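Long-range contacts in PLP-Dependent L-Arginine Hydroxylase MppP (Streptomyces wadayamensis, PDB 6C9B), which is a pyridoxal-phosphate-dependent oxidase that converts L-arginine to 4-hydroxy-2-ketoarginine and 2-ketoarginine: residues 145-150 and 181-186; 169-174 and 204-209; 211-216 and 232-237. All coordinates share one frame; numbering follows the deposited sequence.

Contact 1 (145-150 and 181-186); sequences ELLSSV and HGTVLA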
loop_
_atom_site.group_PDB
_atom_site.type_symbol
_atom_site.label_atom_id
_atom_site.label_comp_id
_atom_site.label_asym_id
_atom_site.label_seq_id
_atom_site.Cartn_x
_atom_site.Cartn_y
_atom_site.Cartn_z
ATOM N N GLU B 145 30.597 5.460 -19.905
ATOM C CA GLU B 145 31.083 5.616 -18.543
ATOM C C GLU B 145 29.928 5.574 -17.559
ATOM O O GLU B 145 30.004 4.908 -16.520
ATOM C CB GLU B 145 31.852 6.932 -18.420
ATOM C CG GLU B 145 31.889 7.503 -17.007
ATOM C CD GLU B 145 33.043 8.457 -16.783
ATOM O OE1 GLU B 145 34.084 8.302 -17.455
ATOM O OE2 GLU B 145 32.906 9.364 -15.932
ATOM N N LEU B 146 28.834 6.262 -17.880
ATOM C CA LEU B 146 27.677 6.213 -17.000
ATOM C C LEU B 146 27.096 4.806 -16.953
ATOM O O LEU B 146 26.816 4.267 -15.874
ATOM C CB LEU B 146 26.623 7.213 -17.465
ATOM C CG LEU B 146 25.323 7.182 -16.657
ATOM C CD1 LEU B 146 25.585 7.514 -15.187
ATOM C CD2 LEU B 146 24.339 8.153 -17.268
ATOM N N LEU B 147 26.885 4.198 -18.123
ATOM C CA LEU B 147 26.188 2.919 -18.160
ATOM C C LEU B 147 26.991 1.838 -17.455
ATOM O O LEU B 147 26.410 0.961 -16.808
ATOM C CB LEU B 147 25.887 2.514 -19.604
ATOM C CG LEU B 147 24.756 3.344 -20.222
ATOM C CD1 LEU B 147 24.707 3.166 -21.728
ATOM C CD2 LEU B 147 23.431 2.972 -19.593
ATOM N N SER B 148 28.311 1.912 -17.533
ATOM C CA SER B 148 29.154 0.939 -16.850
ATOM C C SER B 148 29.235 1.189 -15.352
ATOM O O SER B 148 29.744 0.331 -14.623
ATOM C CB SER B 148 30.565 0.948 -17.448
ATOM O OG SER B 148 31.305 2.075 -17.001
ATOM N N SER B 149 28.740 2.327 -14.872
ATOM C CA SER B 149 28.763 2.636 -13.453
ATOM C C SER B 149 27.418 2.475 -12.754
ATOM O O SER B 149 27.375 2.614 -11.530
ATOM C CB SER B 149 29.247 4.071 -13.234
ATOM O OG SER B 149 28.281 5.001 -13.677
ATOM N N VAL B 150 26.326 2.201 -13.470
ATOM C CA VAL B 150 25.036 2.028 -12.816
ATOM C C VAL B 150 24.459 0.673 -13.199
ATOM O O VAL B 150 24.798 0.094 -14.233
ATOM C CB VAL B 150 24.028 3.146 -13.163
ATOM C CG1 VAL B 150 24.573 4.497 -12.751
ATOM C CG2 VAL B 150 23.703 3.136 -14.661
ATOM N N HIS B 181 24.854 -3.196 -22.280
ATOM C CA HIS B 181 25.585 -3.115 -21.018
ATOM C C HIS B 181 25.054 -4.031 -19.910
ATOM O O HIS B 181 25.658 -4.088 -18.829
ATOM C CB HIS B 181 25.575 -1.671 -20.505
ATOM C CG HIS B 181 26.455 -0.757 -21.291
ATOM N ND1 HIS B 181 27.742 -0.451 -20.898
ATOM C CD2 HIS B 181 26.251 -0.103 -22.461
ATOM C CE1 HIS B 181 28.288 0.360 -21.786
ATOM N NE2 HIS B 181 27.408 0.585 -22.746
ATOM N N GLY B 182 23.938 -4.724 -20.119
ATOM C CA GLY B 182 23.394 -5.544 -19.051
ATOM C C GLY B 182 22.679 -4.769 -17.969
ATOM O O GLY B 182 22.472 -5.298 -16.876
ATOM N N THR B 183 22.264 -3.538 -18.263
ATOM C CA THR B 183 21.623 -2.633 -17.325
ATOM C C THR B 183 20.106 -2.865 -17.315
ATOM O O THR B 183 19.515 -3.168 -18.351
ATOM C CB THR B 183 21.917 -1.190 -17.757
ATOM O OG1 THR B 183 23.282 -1.072 -18.164
ATOM C CG2 THR B 183 21.661 -0.200 -16.644
ATOM N N VAL B 184 19.480 -2.673 -16.153
ATOM C CA VAL B 184 18.018 -2.682 -16.067
ATOM C C VAL B 184 17.484 -1.336 -16.542
ATOM O O VAL B 184 17.924 -0.287 -16.065
ATOM C CB VAL B 184 17.541 -2.951 -14.626
ATOM C CG1 VAL B 184 16.033 -2.889 -14.560
ATOM C CG2 VAL B 184 18.016 -4.314 -14.118
ATOM N N LEU B 185 16.522 -1.353 -17.461
ATOM C CA LEU B 185 15.786 -0.142 -17.831
ATOM C C LEU B 185 14.442 -0.172 -17.107
ATOM O O LEU B 185 13.658 -1.100 -17.307
ATOM C CB LEU B 185 15.586 -0.048 -19.344
ATOM C CG LEU B 185 14.817 1.188 -19.858
ATOM C CD1 LEU B 185 15.396 2.457 -19.334
ATOM C CD2 LEU B 185 14.855 1.169 -21.365
ATOM N N ALA B 186 14.185 0.833 -16.273
ATOM C CA ALA B 186 12.956 0.919 -15.494
ATOM C C ALA B 186 12.204 2.159 -15.910
ATOM O O ALA B 186 12.803 3.227 -16.024
ATOM C CB ALA B 186 13.240 0.986 -14.002
#
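L147 and H181 meet by a CH-pi contact, and the rest of this interface is van der Waals packing. The CB of L147 stands over the centre of the H181 ring, 3.7 Å from its centroid and only 8° off the ring normal. Farther along the leucine, CD1 reaches H181 CD2 at 3.7 Å, so CB covers the centre of one face and CD1 lies nearest CD2 and NE2; the two side chains cross at about a right angle. H181 CG lies anti to the carbonyl carbon, beside the backbone N (chi1 -72°), which puts the root of the imidazole next to L147 CB. The amide of S148 is oblique to the ring, and its N is 4.2 Å from H181 ND1.

The second patch is formed by T183. Its CG2 lies 4.0 Å from V150 O and close to the valine methyl CG2, and its OG1 is 4.0 Å from L147 O, too long for a bond. That buried hydroxyl has no partner in the model.

No hydrogen bond joins the segments; those nearby hold each one in shape. S149 OG (2.7 Å) and S149 N both donate to L146 O, from the same face of its carbonyl plane, and R107 also bonds to S149 OG.

On the other side, G182, with positive phi (76°), is the C-prime residue of a Schellman motif, in which T183 N returns to C178 O. This closes helix 168-181 and turns the chain into strand 184-188, as part of a beta-alpha-beta crossover from strand 152-156, with helix 144-149 packed against the turn.

Contact 2 (169-174 and 204-209); sequences ERLRRL and AVLQEA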
loop_
_atom_site.group_PDB
_atom_site.type_symbol
_atom_site.label_atom_id
_atom_site.label_comp_id
_atom_site.label_asym_id
_atom_site.label_seq_id
_atom_site.Cartn_x
_atom_site.Cartn_y
_atom_site.Cartn_z
ATOM N N GLU B 169 11.860 6.608 -30.542
ATOM C CA GLU B 169 13.203 6.384 -31.057
ATOM C C GLU B 169 14.238 6.470 -29.942
ATOM O O GLU B 169 15.240 5.750 -29.970
ATOM C CB GLU B 169 13.499 7.384 -32.184
ATOM C CG GLU B 169 13.394 8.870 -31.783
ATOM C CD GLU B 169 11.998 9.530 -31.954
ATOM O OE1 GLU B 169 10.947 8.833 -32.047
ATOM O OE2 GLU B 169 11.967 10.787 -31.977
ATOM N N ARG B 170 14.000 7.310 -28.940
ATOM C CA ARG B 170 14.942 7.380 -27.823
ATOM C C ARG B 170 14.739 6.229 -26.851
ATOM O O ARG B 170 15.718 5.671 -26.344
ATOM C CB ARG B 170 14.811 8.721 -27.105
ATOM C CG ARG B 170 15.706 8.887 -25.870
ATOM C CD ARG B 170 17.192 8.669 -26.139
ATOM N NE ARG B 170 17.747 9.625 -27.100
ATOM C CZ ARG B 170 18.921 9.473 -27.717
ATOM N NH1 ARG B 170 19.679 8.413 -27.480
ATOM N NH2 ARG B 170 19.342 10.388 -28.569
ATOM N N LEU B 171 13.484 5.832 -26.588
ATOM C CA LEU B 171 13.282 4.620 -25.793
ATOM C C LEU B 171 13.999 3.453 -26.438
ATOM O O LEU B 171 14.674 2.671 -25.753
ATOM C CB LEU B 171 11.797 4.295 -25.640
ATOM C CG LEU B 171 11.510 3.027 -24.810
ATOM C CD1 LEU B 171 11.982 3.154 -23.365
ATOM C CD2 LEU B 171 10.015 2.651 -24.805
ATOM N N ARG B 172 13.886 3.336 -27.757
ATOM C CA ARG B 172 14.530 2.225 -28.454
ATOM C C ARG B 172 16.033 2.267 -28.252
ATOM O O ARG B 172 16.657 1.255 -27.908
ATOM C CB ARG B 172 14.180 2.262 -29.952
ATOM C CG ARG B 172 14.905 1.194 -30.769
ATOM C CD ARG B 172 14.441 1.209 -32.232
ATOM N NE ARG B 172 13.003 0.953 -32.300
ATOM C CZ ARG B 172 12.068 1.843 -32.637
ATOM N NH1 ARG B 172 10.794 1.470 -32.628
ATOM N NH2 ARG B 172 12.385 3.086 -32.998
ATOM N N ARG B 173 16.636 3.442 -28.448
ATOM C CA ARG B 173 18.082 3.548 -28.291
ATOM C C ARG B 173 18.510 3.282 -26.851
ATOM O O ARG B 173 19.516 2.602 -26.603
ATOM C CB ARG B 173 18.566 4.921 -28.747
ATOM C CG ARG B 173 20.074 5.080 -28.657
ATOM C CD ARG B 173 20.806 4.134 -29.640
ATOM N NE ARG B 173 22.203 3.935 -29.265
ATOM C CZ ARG B 173 22.876 2.788 -29.376
ATOM N NH1 ARG B 173 22.295 1.683 -29.849
ATOM N NH2 ARG B 173 24.147 2.747 -28.995
ATOM N N LEU B 174 17.763 3.806 -25.885
ATOM C CA LEU B 174 18.103 3.582 -24.482
ATOM C C LEU B 174 18.003 2.099 -24.124
ATOM O O LEU B 174 18.854 1.559 -23.413
ATOM C CB LEU B 174 17.167 4.422 -23.616
ATOM C CG LEU B 174 17.415 4.471 -22.119
ATOM C CD1 LEU B 174 18.799 5.011 -21.799
ATOM C CD2 LEU B 174 16.362 5.379 -21.484
ATOM N N ALA B 204 6.556 -3.455 -26.898
ATOM C CA ALA B 204 7.136 -3.913 -28.152
ATOM C C ALA B 204 8.569 -3.430 -28.291
ATOM O O ALA B 204 9.458 -4.198 -28.671
ATOM C CB ALA B 204 6.274 -3.428 -29.316
ATOM N N VAL B 205 8.811 -2.162 -27.956
ATOM C CA VAL B 205 10.167 -1.613 -28.004
ATOM C C VAL B 205 11.072 -2.367 -27.042
ATOM O O VAL B 205 12.170 -2.807 -27.402
ATOM C CB VAL B 205 10.151 -0.105 -27.694
ATOM C CG1 VAL B 205 11.576 0.445 -27.669
ATOM C CG2 VAL B 205 9.303 0.647 -28.732
ATOM N N LEU B 206 10.629 -2.525 -25.799
ATOM C CA LEU B 206 11.477 -3.162 -24.792
ATOM C C LEU B 206 11.790 -4.605 -25.151
ATOM O O LEU B 206 12.936 -5.058 -25.005
ATOM C CB LEU B 206 10.790 -3.104 -23.428
ATOM C CG LEU B 206 10.664 -1.700 -22.864
ATOM C CD1 LEU B 206 9.715 -1.712 -21.691
ATOM C CD2 LEU B 206 12.018 -1.101 -22.478
ATOM N N GLN B 207 10.785 -5.348 -25.606
ATOM C CA GLN B 207 11.009 -6.745 -25.955
ATOM C C GLN B 207 11.888 -6.872 -27.194
ATOM O O GLN B 207 12.717 -7.784 -27.274
ATOM C CB GLN B 207 9.656 -7.443 -26.132
ATOM C CG GLN B 207 8.914 -7.547 -24.795
ATOM C CD GLN B 207 7.404 -7.719 -24.909
ATOM O OE1 GLN B 207 6.788 -7.380 -25.924
ATOM N NE2 GLN B 207 6.798 -8.244 -23.847
ATOM N N GLU B 208 11.708 -5.998 -28.183
ATOM C CA GLU B 208 12.548 -6.070 -29.378
ATOM C C GLU B 208 14.012 -5.801 -29.039
ATOM O O GLU B 208 14.922 -6.389 -29.647
ATOM C CB GLU B 208 12.059 -5.075 -30.434
ATOM C CG GLU B 208 12.996 -4.916 -31.656
ATOM C CD GLU B 208 12.591 -3.773 -32.590
ATOM O OE1 GLU B 208 12.234 -4.047 -33.758
ATOM O OE2 GLU B 208 12.638 -2.601 -32.161
ATOM N N ALA B 209 14.260 -4.891 -28.093
ATOM C CA ALA B 209 15.636 -4.550 -27.730
ATOM C C ALA B 209 16.258 -5.635 -26.871
ATOM O O ALA B 209 17.477 -5.835 -26.911
ATOM C CB ALA B 209 15.674 -3.202 -26.988
#
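R172 and V205 make the closest backbone approach, 5.8 Å from R172 CA to V205 CA, between two helical segments that run roughly parallel, their axes 9.2 Å apart and inclined by -30°. V205 CG1, anti to the backbone N, is pressed against the backbone of the facing helix at R172 CA, 3.5 Å away, and also touches R172 CB. The same methyl meets L171 CG at 3.9 Å, and L171 CD2 lies against it. Beyond the valine, L171 CD1 approaches L206 CD2 at 4.3 Å, a looser contact on the side facing the sheet, where both leucines rest on L185.

At the opposite, more exposed margin the chemistry turns polar. The R172 chain is extended to CD and then bends (chi3 -60°), bringing NE to 3.6 Å from E208 OE2. This is a salt bridge without a hydrogen bond: the oxygen sits at the guanidinium edge, near its plane, but the carboxylate plane is turned 70° away. The arginine has a second, stronger partner in E168, which pairs with NH1.

Helices 168-181 and 202-209 lie side by side on one face of the central sheet as connections of successive beta-alpha-beta units, characteristic of the large domain of fold type I pyridoxal-phosphate enzymes.

Contact 3 (211-216 and 232-237); sequences CRWVVI and LLVFSE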
loop_
_atom_site.group_PDB
_atom_site.type_symbol
_atom_site.label_atom_id
_atom_site.label_comp_id
_atom_site.label_asym_id
_atom_site.label_seq_id
_atom_site.Cartn_x
_atom_site.Cartn_y
_atom_site.Cartn_z
ATOM N N CYS B 211 16.567 -5.898 -23.570
ATOM C CA CYS B 211 17.166 -5.550 -22.294
ATOM C C CYS B 211 16.331 -6.105 -21.137
ATOM O O CYS B 211 15.194 -6.563 -21.305
ATOM C CB CYS B 211 17.290 -4.037 -22.177
ATOM S SG CYS B 211 15.671 -3.164 -22.176
ATOM N N ARG B 212 16.947 -6.126 -19.965
ATOM C CA ARG B 212 16.203 -6.346 -18.733
ATOM C C ARG B 212 15.398 -5.098 -18.466
ATOM O O ARG B 212 15.934 -3.994 -18.575
ATOM C CB ARG B 212 17.145 -6.600 -17.565
ATOM C CG ARG B 212 18.076 -7.788 -17.770
ATOM C CD ARG B 212 19.294 -7.658 -16.853
ATOM N NE ARG B 212 18.933 -7.789 -15.441
ATOM C CZ ARG B 212 19.658 -7.294 -14.441
ATOM N NH1 ARG B 212 20.780 -6.630 -14.682
ATOM N NH2 ARG B 212 19.262 -7.443 -13.194
ATOM N N TRP B 213 14.116 -5.258 -18.126
ATOM C CA TRP B 213 13.281 -4.081 -17.962
ATOM C C TRP B 213 12.190 -4.290 -16.924
ATOM O O TRP B 213 11.759 -5.404 -16.626
ATOM C CB TRP B 213 12.626 -3.636 -19.295
ATOM C CG TRP B 213 11.816 -4.685 -20.006
ATOM C CD1 TRP B 213 12.239 -5.481 -21.050
ATOM C CD2 TRP B 213 10.443 -5.068 -19.757
ATOM N NE1 TRP B 213 11.242 -6.326 -21.442
ATOM C CE2 TRP B 213 10.131 -6.105 -20.671
ATOM C CE3 TRP B 213 9.464 -4.658 -18.840
ATOM C CZ2 TRP B 213 8.877 -6.726 -20.711
ATOM C CZ3 TRP B 213 8.217 -5.289 -18.873
ATOM C CH2 TRP B 213 7.936 -6.307 -19.807
ATOM N N VAL B 214 11.737 -3.164 -16.393
ATOM C CA VAL B 214 10.601 -3.106 -15.482
ATOM C C VAL B 214 9.819 -1.869 -15.860
ATOM O O VAL B 214 10.410 -0.826 -16.129
ATOM C CB VAL B 214 11.049 -3.015 -14.008
ATOM C CG1 VAL B 214 9.840 -2.745 -13.095
ATOM C CG2 VAL B 214 11.727 -4.265 -13.587
ATOM N N VAL B 215 8.490 -1.975 -15.875
ATOM C CA VAL B 215 7.630 -0.824 -16.076
ATOM C C VAL B 215 6.643 -0.796 -14.932
ATOM O O VAL B 215 6.060 -1.826 -14.601
ATOM C CB VAL B 215 6.867 -0.862 -17.410
ATOM C CG1 VAL B 215 6.002 0.409 -17.563
ATOM C CG2 VAL B 215 7.833 -1.004 -18.584
ATOM N N ILE B 216 6.463 0.371 -14.327
ATOM C CA ILE B 216 5.442 0.542 -13.308
ATOM C C ILE B 216 4.358 1.408 -13.912
ATOM O O ILE B 216 4.521 2.620 -14.059
ATOM C CB ILE B 216 5.985 1.168 -12.021
ATOM C CG1 ILE B 216 7.070 0.274 -11.427
ATOM C CG2 ILE B 216 4.853 1.298 -11.016
ATOM C CD1 ILE B 216 7.780 0.869 -10.188
ATOM N N LEU B 232 0.884 -1.206 -11.333
ATOM C CA LEU B 232 1.070 -2.446 -12.087
ATOM C C LEU B 232 2.554 -2.592 -12.372
ATOM O O LEU B 232 3.101 -1.841 -13.186
ATOM C CB LEU B 232 0.272 -2.437 -13.392
ATOM C CG LEU B 232 -1.200 -2.042 -13.279
ATOM C CD1 LEU B 232 -1.801 -1.998 -14.663
ATOM C CD2 LEU B 232 -1.994 -3.004 -12.351
ATOM N N LEU B 233 3.188 -3.559 -11.704
ATOM C CA LEU B 233 4.626 -3.800 -11.813
ATOM C C LEU B 233 4.822 -4.897 -12.843
ATOM O O LEU B 233 4.423 -6.046 -12.617
ATOM C CB LEU B 233 5.199 -4.174 -10.448
ATOM C CG LEU B 233 6.704 -4.332 -10.265
ATOM C CD1 LEU B 233 7.452 -3.183 -10.754
ATOM C CD2 LEU B 233 7.011 -4.579 -8.768
ATOM N N VAL B 234 5.355 -4.514 -14.006
ATOM C CA VAL B 234 5.546 -5.400 -15.143
ATOM C C VAL B 234 7.045 -5.584 -15.335
ATOM O O VAL B 234 7.792 -4.604 -15.278
ATOM C CB VAL B 234 4.902 -4.824 -16.423
ATOM C CG1 VAL B 234 4.785 -5.897 -17.478
ATOM C CG2 VAL B 234 3.529 -4.176 -16.154
ATOM N N PHE B 235 7.498 -6.830 -15.520
ATOM C CA PHE B 235 8.934 -7.093 -15.592
ATOM C C PHE B 235 9.235 -8.094 -16.703
ATOM O O PHE B 235 8.414 -8.949 -17.038
ATOM C CB PHE B 235 9.461 -7.608 -14.244
ATOM C CG PHE B 235 8.727 -8.824 -13.747
ATOM C CD1 PHE B 235 7.556 -8.689 -12.994
ATOM C CD2 PHE B 235 9.165 -10.098 -14.060
ATOM C CE1 PHE B 235 6.880 -9.797 -12.565
ATOM C CE2 PHE B 235 8.471 -11.212 -13.628
ATOM C CZ PHE B 235 7.334 -11.064 -12.883
ATOM N N SER B 236 10.419 -7.950 -17.284
ATOM C CA SER B 236 10.919 -8.903 -18.264
ATOM C C SER B 236 11.190 -10.246 -17.596
ATOM O O SER B 236 11.457 -10.329 -16.395
ATOM C CB SER B 236 12.189 -8.354 -18.921
ATOM O OG SER B 236 13.268 -8.191 -18.004
ATOM N N GLU B 237 11.111 -11.316 -18.395
ATOM C CA GLU B 237 11.303 -12.649 -17.831
ATOM C C GLU B 237 12.696 -12.805 -17.241
ATOM O O GLU B 237 12.879 -13.529 -16.258
ATOM C CB GLU B 237 11.069 -13.722 -18.891
ATOM C CG GLU B 237 9.711 -13.694 -19.545
ATOM C CD GLU B 237 9.392 -15.004 -20.245
ATOM O OE1 GLU B 237 8.317 -15.582 -19.970
ATOM O OE2 GLU B 237 10.228 -15.465 -21.054
#
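V215 and V234 form a hydrogen-bonded antiparallel pair in which each amide serves the other's carbonyl: V215 N to V234 O and V234 N to V215 O are both 2.8 Å. V234 O also takes a CA-H...O contact from V214 CA at 3.2 Å. Further along, S236 N donates to W213 O at 3.0 Å, but a side chain makes the return bond: W213 N donates to S236 OG (3.1 Å, 167°). With OG between the backbone N and the carbonyl carbon (chi1 64°), the serine stands in for a backbone acceptor, and D238 OD1 bonds to the same hydroxyl.

Strand 231-235 is the antiparallel member beside strand 212-218 in the seven-stranded sheet of the fold type I large domain, and the link between them carries K221, the lysine modified by pyridoxal phosphate. On its far side strand 212-218 bonds to L185, L187 and T189. F235 O accepts a hydrogen bond from R83 NH2.

S236 CB lies over the five-membered ring of W213, 3.4 Å from its centroid, and V234 CG1 abuts the indole edge in plane, 3.8 Å from CZ3. On the V214 and I216 face, L233 CD1 packs tightly on V214 CG1 (3.4 Å) and also touches I216 CG1.

In the fold
The three contacts gather around strand 184-188 of the central sheet. Contact 1 and contact 2 share helix 168-181: contact 1 meets its C-terminal end, contact 2 its earlier turns. Strand 184-188 joins all three, since L185 packs on L171, L174 and L206 and its backbone N and O are bonded to R212 and V214 of contact 3. L206 ties contact 2 to the sheet through W213 and V215. Contact 3 is the most thoroughly buried and alone relies on hydrogen bonds across its segments. Contacts 1 and 2 are apolar at heart with more exposed margins, formed by H181 and S148 in one and by the R172-E208 ion pair in the other.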